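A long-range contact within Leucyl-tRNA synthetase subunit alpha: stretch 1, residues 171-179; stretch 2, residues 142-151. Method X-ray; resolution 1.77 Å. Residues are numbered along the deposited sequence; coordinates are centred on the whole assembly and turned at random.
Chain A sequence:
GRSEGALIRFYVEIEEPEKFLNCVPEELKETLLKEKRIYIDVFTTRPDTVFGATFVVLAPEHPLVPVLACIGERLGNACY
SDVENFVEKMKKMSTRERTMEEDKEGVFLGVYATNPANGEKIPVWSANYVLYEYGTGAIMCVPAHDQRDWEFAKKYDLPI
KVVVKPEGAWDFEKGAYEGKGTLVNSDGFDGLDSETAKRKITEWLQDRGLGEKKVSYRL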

# COMPACT_ATOMS: atom_id res chain seq x y z
N ASP A 171 15.63 -17.61 2.43
CA ASP A 171 16.28 -16.60 1.62
C ASP A 171 15.19 -15.71 1.02
O ASP A 171 14.51 -16.11 0.07
CB ASP A 171 17.13 -17.25 0.52
CG ASP A 171 18.23 -16.32 0.00
OD1 ASP A 171 18.07 -15.08 0.05
OD2 ASP A 171 19.27 -16.85 -0.46
N PHE A 172 15.03 -14.52 1.58
CA PHE A 172 14.04 -13.57 1.08
C PHE A 172 14.40 -12.98 -0.28
O PHE A 172 13.61 -12.26 -0.89
CB PHE A 172 13.77 -12.47 2.11
CG PHE A 172 13.01 -12.95 3.31
CD1 PHE A 172 13.68 -13.53 4.39
CD2 PHE A 172 11.62 -12.86 3.35
CE1 PHE A 172 12.97 -13.98 5.51
CE2 PHE A 172 10.90 -13.31 4.46
CZ PHE A 172 11.58 -13.87 5.54
N GLU A 173 15.60 -13.31 -0.75
CA GLU A 173 16.03 -12.93 -2.10
C GLU A 173 15.64 -14.00 -3.14
O GLU A 173 16.12 -13.96 -4.28
CB GLU A 173 17.54 -12.67 -2.14
CG GLU A 173 18.00 -11.56 -1.21
CD GLU A 173 19.51 -11.51 -1.06
OE1 GLU A 173 20.21 -11.36 -2.08
OE2 GLU A 173 20.00 -11.63 0.09
N LYS A 174 14.77 -14.92 -2.76
CA LYS A 174 14.30 -15.97 -3.67
C LYS A 174 12.78 -16.08 -3.72
O LYS A 174 12.22 -16.55 -4.72
CB LYS A 174 14.94 -17.32 -3.31
CG LYS A 174 16.42 -17.40 -3.65
CD LYS A 174 17.10 -18.57 -2.96
CE LYS A 174 18.56 -18.69 -3.37
NZ LYS A 174 19.33 -17.44 -3.13
N GLY A 175 12.11 -15.63 -2.66
CA GLY A 175 10.66 -15.66 -2.61
C GLY A 175 10.14 -15.11 -1.30
O GLY A 175 10.91 -14.91 -0.36
N ALA A 176 8.83 -14.87 -1.25
CA ALA A 176 8.17 -14.35 -0.04
C ALA A 176 7.86 -15.50 0.91
O ALA A 176 7.48 -16.60 0.47
CB ALA A 176 6.90 -13.62 -0.41
N TYR A 177 8.03 -15.25 2.21
CA TYR A 177 7.61 -16.20 3.22
C TYR A 177 6.20 -15.86 3.69
O TYR A 177 6.00 -14.85 4.35
CB TYR A 177 8.56 -16.21 4.42
CG TYR A 177 8.05 -17.11 5.53
CD1 TYR A 177 8.01 -18.49 5.36
CD2 TYR A 177 7.56 -16.58 6.72
CE1 TYR A 177 7.52 -19.32 6.36
CE2 TYR A 177 7.07 -17.40 7.73
CZ TYR A 177 7.05 -18.77 7.53
OH TYR A 177 6.57 -19.60 8.51
N GLU A 178 5.24 -16.71 3.34
CA GLU A 178 3.83 -16.38 3.60
C GLU A 178 3.24 -17.00 4.87
O GLU A 178 2.07 -16.76 5.19
CB GLU A 178 2.98 -16.72 2.38
CG GLU A 178 3.49 -16.05 1.09
CD GLU A 178 2.53 -16.21 -0.08
OE1 GLU A 178 2.00 -17.32 -0.27
OE2 GLU A 178 2.32 -15.21 -0.80
N GLY A 179 4.05 -17.77 5.61
CA GLY A 179 3.57 -18.50 6.79
C GLY A 179 3.65 -17.74 8.11
O GLY A 179 3.79 -16.51 8.13
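Stretch 2, residues 142-151: VPAHDQRDWE

Stretch 2 lies against stretch 1 as a turn that runs into a helix, beginning at Gln-147 and continuing beyond Glu-151, while stretch 1 is irregular throughout. The backbones come closest at Ala-176 and His-145, whose CA atoms are 4.6 Å apart. With no regular strand on either side, the polar groups are paired by a mixture of main chain and side chains.

Around the turn, Tyr-177 N donates to Ala-144 O at 2.9 Å, and His-145 ND1 returns a bond to Tyr-177 O at 3.0 Å, so both main-chain polar groups of Tyr-177 are satisfied. Histidine suits this buried place because ND1 can donate to the Tyr-177 carbonyl while NE2 is hydrogen-bonded elsewhere in the structure, so neither ring nitrogen is left unpaired.

At the start of the helix, amide groups lack the carbonyl partners found farther along. Asp-146, the N-cap, accepts from Asp-149 N through OD1 at 3.1 Å. Stretch 1 supplies a second carboxylate: Gln-147 N donates to Glu-178 OE2 at 2.8 Å, nearly straight at 164°. The side-chain amide of Gln-147 uses both its ends, oxygen as acceptor and nitrogen as donor. Its OE1 accepts from Ala-176 N at 3.1 Å and from water 1, which also donates to Ala-176 O; its NE2 donates to Glu-151 OE2 at 3.1 Å and to water 2, which in turn donates to Lys-174 O.

One turn along, Trp-150 points toward stretch 1 and combines a polar edge with an apolar face. Its NE1 donates to Phe-172 O at 3.0 Å, while Gly-175 CA lies over the five-membered ring, 3.9 Å from its centroid. The CA-to-CB bond of small Ala-176 points toward stretch 2, with Ala-176 CB 4.0 Å from Trp-150 CB and 3.4 Å from Pro-143 O. Phe-172 adds apolar cover, with CD2 4.0 Å from Ala-144 CB. Lys-174 points away, its NZ in a salt bridge with Asp-171 OD2 at 2.7 Å.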

# COMPACT_ATOMS: atom_id res chain seq x y z
N VAL A 142 3.77 -5.92 0.97
CA VAL A 142 4.75 -6.45 1.90
C VAL A 142 5.50 -7.55 1.12
O VAL A 142 5.18 -8.74 1.23
CB VAL A 142 4.08 -7.01 3.17
CG1 VAL A 142 5.12 -7.51 4.19
CG2 VAL A 142 3.17 -5.94 3.81
N PRO A 143 6.48 -7.14 0.30
CA PRO A 143 7.16 -8.12 -0.56
C PRO A 143 7.82 -9.27 0.19
O PRO A 143 7.95 -10.36 -0.37
CB PRO A 143 8.23 -7.30 -1.29
CG PRO A 143 7.95 -5.90 -1.02
CD PRO A 143 6.99 -5.77 0.11
N ALA A 144 8.25 -9.05 1.43
CA ALA A 144 8.83 -10.13 2.24
C ALA A 144 7.86 -11.29 2.48
O ALA A 144 8.29 -12.42 2.68
CB ALA A 144 9.36 -9.58 3.56
N HIS A 145 6.55 -11.01 2.47
CA HIS A 145 5.56 -11.97 2.95
C HIS A 145 4.35 -12.17 2.03
O HIS A 145 3.40 -12.87 2.40
CB HIS A 145 5.11 -11.57 4.36
CG HIS A 145 6.26 -11.38 5.30
ND1 HIS A 145 7.13 -12.40 5.62
CD2 HIS A 145 6.72 -10.28 5.94
CE1 HIS A 145 8.06 -11.94 6.43
NE2 HIS A 145 7.83 -10.66 6.65
N ASP A 146 4.39 -11.57 0.85
CA ASP A 146 3.34 -11.73 -0.14
C ASP A 146 4.02 -11.96 -1.50
O ASP A 146 4.79 -11.11 -1.97
CB ASP A 146 2.43 -10.49 -0.15
CG ASP A 146 1.21 -10.63 -1.09
OD1 ASP A 146 1.40 -10.86 -2.31
OD2 ASP A 146 0.07 -10.44 -0.62
N GLN A 147 3.77 -13.13 -2.08
CA GLN A 147 4.42 -13.53 -3.33
C GLN A 147 4.13 -12.60 -4.50
O GLN A 147 5.04 -12.28 -5.27
CB GLN A 147 4.09 -14.98 -3.70
CG GLN A 147 4.88 -15.51 -4.90
CD GLN A 147 6.39 -15.49 -4.67
OE1 GLN A 147 6.87 -15.65 -3.55
NE2 GLN A 147 7.14 -15.33 -5.75
N ARG A 148 2.88 -12.16 -4.63
CA ARG A 148 2.50 -11.20 -5.67
C ARG A 148 3.30 -9.90 -5.49
O ARG A 148 3.83 -9.36 -6.46
CB ARG A 148 0.99 -10.90 -5.64
CG ARG A 148 0.07 -12.12 -5.58
CD ARG A 148 -0.25 -12.64 -6.97
NE ARG A 148 -1.36 -13.60 -6.97
CZ ARG A 148 -1.23 -14.92 -6.97
NH1 ARG A 148 -0.02 -15.48 -6.96
NH2 ARG A 148 -2.31 -15.70 -6.98
N ASP A 149 3.41 -9.44 -4.24
CA ASP A 149 4.13 -8.19 -3.93
C ASP A 149 5.64 -8.36 -4.12
O ASP A 149 6.34 -7.43 -4.52
CB ASP A 149 3.85 -7.74 -2.49
CG ASP A 149 2.39 -7.36 -2.24
OD1 ASP A 149 1.65 -6.99 -3.19
OD2 ASP A 149 1.97 -7.42 -1.07
N TRP A 150 6.15 -9.54 -3.80
CA TRP A 150 7.56 -9.84 -3.96
C TRP A 150 7.96 -9.71 -5.43
O TRP A 150 8.97 -9.08 -5.75
CB TRP A 150 7.85 -11.26 -3.47
CG TRP A 150 9.29 -11.59 -3.49
CD1 TRP A 150 10.18 -11.46 -2.46
CD2 TRP A 150 10.03 -12.13 -4.59
NE1 TRP A 150 11.43 -11.88 -2.85
CE2 TRP A 150 11.37 -12.29 -4.16
CE3 TRP A 150 9.70 -12.49 -5.90
CZ2 TRP A 150 12.38 -12.80 -4.99
CZ3 TRP A 150 10.71 -13.00 -6.74
CH2 TRP A 150 12.03 -13.15 -6.27
N GLU A 151 7.15 -10.30 -6.30
CA GLU A 151 7.41 -10.29 -7.74
C GLU A 151 7.34 -8.88 -8.33
O GLU A 151 8.16 -8.51 -9.19
CB GLU A 151 6.43 -11.22 -8.45
CG GLU A 151 6.68 -12.70 -8.15
CD GLU A 151 5.48 -13.59 -8.43
OE1 GLU A 151 4.36 -13.07 -8.68
OE2 GLU A 151 5.65 -14.82 -8.39
O HOH W 1 7.16 -17.74 -1.89
O HOH W 2 9.76 -16.67 -6.09